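Local coordinates for oligopeptide-binding protein oppA (Lactococcus lactis, PDB 3DRF) that captures oligopeptides in a voluminous cavity as the binding component of the OppABCDF ABC transporter, which takes them up, at residues T115-D118 with Y119-T122. Sequence-based numbering, arbitrary orientation.
Sequences TAKD and YEFT
Lys117 and Glu120 run alongside each other near the start of helix 116-127, three residues apart and joined by a salt bridge: Lys117 NZ is 2.8 Å from Glu120 OE1 and meets it from above the carboxylate plane, 38° out of it. A bend at chi2 in each chain (-85° in Glu120) brings the two ends together. Lys117 NZ also pairs with Glu124, and the lysine makes a cation-pi contact with Tyr197. With an alanine here instead of Lys117, the carboxylate of Glu120, a buried residue, would probably lose this countercharge, and Glu124 its lysine partner. Among the backbone bonds, Glu120 N reaches Ala116 O at 3.2 Å, nearly straight at 172°, and Phe121 N reaches Lys117 O at 2.8 Å. Tyr119 N is held less firmly, by weak bonds to both Thr115 O and Ala116 O. Thr122 OG1 bonds to Thr193 O. At the helix start, Thr115 N donates to Asp118 OD2 at 3.0 Å, and Asp118 N returns a weak bond of 3.5 Å to Thr115 OG1 and a second weak one to Thr115 O. The carboxylate of Asp118, also buried, is further satisfied by Trp108 NE1 at OD2 and Tyr197 N at OD1. The reciprocal Thr115-Asp118 bonds make a capping box, with Thr115 as N-cap, opening a helix that packs on strand 170-174 through Ala116 and Tyr119.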
ATOM      1  N   THR A 115      -9.755  23.098   9.436  1.00  7.29           N
ATOM      2  CA  THR A 115     -10.268  23.087  10.808  1.00  7.94           C
ATOM      3  C   THR A 115     -10.261  21.707  11.441  1.00  7.12           C
ATOM      4  O   THR A 115     -10.080  20.704  10.808  1.00  7.25           O
ATOM      5  CB  THR A 115     -11.781  23.580  10.835  1.00  9.57           C
ATOM      6  OG1 THR A 115     -12.605  22.590  10.223  1.00 12.78           O
ATOM      7  CG2 THR A 115     -11.910  24.976  10.136  1.00 12.38           C
ATOM      8  N   ALA A 116     -10.555  21.683  12.726  1.00  6.38           N
ATOM      9  CA  ALA A 116     -10.671  20.437  13.527  1.00  6.14           C
ATOM     10  C   ALA A 116     -11.677  19.466  12.852  1.00  6.40           C
ATOM     11  O   ALA A 116     -11.417  18.271  12.752  1.00  6.05           O
ATOM     12  CB  ALA A 116     -11.134  20.805  14.982  1.00  6.82           C
ATOM     13  N   LYS A 117     -12.806  19.989  12.393  1.00  6.18           N
ATOM     14  CA  LYS A 117     -13.794  19.153  11.718  1.00  6.01           C
ATOM     15  C   LYS A 117     -13.268  18.459  10.423  1.00  5.71           C
ATOM     16  O   LYS A 117     -13.630  17.357  10.148  1.00  5.73           O
ATOM     17  CB  LYS A 117     -15.039  20.003  11.385  1.00  6.14           C
ATOM     18  CG  LYS A 117     -16.146  19.280  10.547  1.00  6.60           C
ATOM     19  CD  LYS A 117     -16.656  17.978  11.254  1.00  6.36           C
ATOM     20  CE  LYS A 117     -17.780  17.336  10.359  1.00  6.88           C
ATOM     21  NZ  LYS A 117     -18.234  16.050  11.047  1.00  6.87           N
ATOM     22  N   ASP A 118     -12.384  19.144   9.676  1.00  5.47           N
ATOM     23  CA  ASP A 118     -11.748  18.537   8.470  1.00  5.79           C
ATOM     24  C   ASP A 118     -10.941  17.274   8.817  1.00  5.88           C
ATOM     25  O   ASP A 118     -10.848  16.398   8.060  1.00  5.85           O
ATOM     26  CB  ASP A 118     -10.856  19.585   7.782  1.00  5.55           C
ATOM     27  CG  ASP A 118     -11.645  20.765   7.216  1.00  5.69           C
ATOM     28  OD1 ASP A 118     -12.809  20.589   6.912  1.00  6.49           O
ATOM     29  OD2 ASP A 118     -11.068  21.804   7.130  1.00  6.95           O
ATOM     30  N   TYR A 119     -10.301  17.317   9.981  1.00  5.64           N
ATOM     31  CA  TYR A 119      -9.547  16.128  10.459  1.00  5.35           C
ATOM     32  C   TYR A 119     -10.462  14.945  10.875  1.00  5.56           C
ATOM     33  O   TYR A 119     -10.256  13.853  10.486  1.00  5.64           O
ATOM     34  CB  TYR A 119      -8.622  16.579  11.607  1.00  5.41           C
ATOM     35  CG  TYR A 119      -7.795  15.404  12.111  1.00  6.33           C
ATOM     36  CD1 TYR A 119      -6.843  14.749  11.289  1.00  6.24           C
ATOM     37  CD2 TYR A 119      -8.009  14.907  13.377  1.00  5.97           C
ATOM     38  CE1 TYR A 119      -6.112  13.647  11.768  1.00  5.99           C
ATOM     39  CE2 TYR A 119      -7.286  13.812  13.866  1.00  6.09           C
ATOM     40  CZ  TYR A 119      -6.358  13.182  13.047  1.00  5.36           C
ATOM     41  OH  TYR A 119      -5.638  12.092  13.533  1.00  6.30           O
ATOM     42  N   GLU A 120     -11.465  15.248  11.686  1.00  5.74           N
ATOM     43  CA  GLU A 120     -12.473  14.241  12.046  1.00  5.89           C
ATOM     44  C   GLU A 120     -13.171  13.697  10.787  1.00  5.46           C
ATOM     45  O   GLU A 120     -13.466  12.528  10.705  1.00  5.74           O
ATOM     46  CB  GLU A 120     -13.498  14.883  13.043  1.00  5.78           C
ATOM     47  CG  GLU A 120     -14.603  13.884  13.457  1.00  6.50           C
ATOM     48  CD  GLU A 120     -15.802  13.792  12.479  1.00  6.30           C
ATOM     49  OE1 GLU A 120     -15.938  14.596  11.597  1.00  6.44           O
ATOM     50  OE2 GLU A 120     -16.575  12.854  12.716  1.00  6.71           O
ATOM     51  N   PHE A 121     -13.400  14.564   9.798  1.00  5.38           N
ATOM     52  CA  PHE A 121     -14.140  14.101   8.595  1.00  5.36           C
ATOM     53  C   PHE A 121     -13.387  12.991   7.814  1.00  5.38           C
ATOM     54  O   PHE A 121     -14.016  12.109   7.321  1.00  5.48           O
ATOM     55  CB  PHE A 121     -14.518  15.305   7.678  1.00  5.50           C
ATOM     56  CG  PHE A 121     -15.466  14.923   6.565  1.00  5.61           C
ATOM     57  CD1 PHE A 121     -15.159  15.231   5.260  1.00  6.47           C
ATOM     58  CD2 PHE A 121     -16.643  14.252   6.836  1.00  7.20           C
ATOM     59  CE1 PHE A 121     -16.013  14.898   4.243  1.00  8.18           C
ATOM     60  CE2 PHE A 121     -17.543  13.902   5.778  1.00  8.54           C
ATOM     61  CZ  PHE A 121     -17.183  14.219   4.502  1.00  8.71           C
ATOM     62  N   THR A 122     -12.046  13.045   7.807  1.00  5.29           N
ATOM     63  CA  THR A 122     -11.226  11.923   7.255  1.00  5.41           C
ATOM     64  C   THR A 122     -11.709  10.555   7.864  1.00  5.16           C
ATOM     65  O   THR A 122     -11.885   9.591   7.176  1.00  5.38           O
ATOM     66  CB  THR A 122      -9.783  12.142   7.657  1.00  5.27           C
ATOM     67  OG1 THR A 122      -9.330  13.357   6.975  1.00  5.65           O
ATOM     68  CG2 THR A 122      -8.918  10.932   7.227  1.00  6.49           C
TER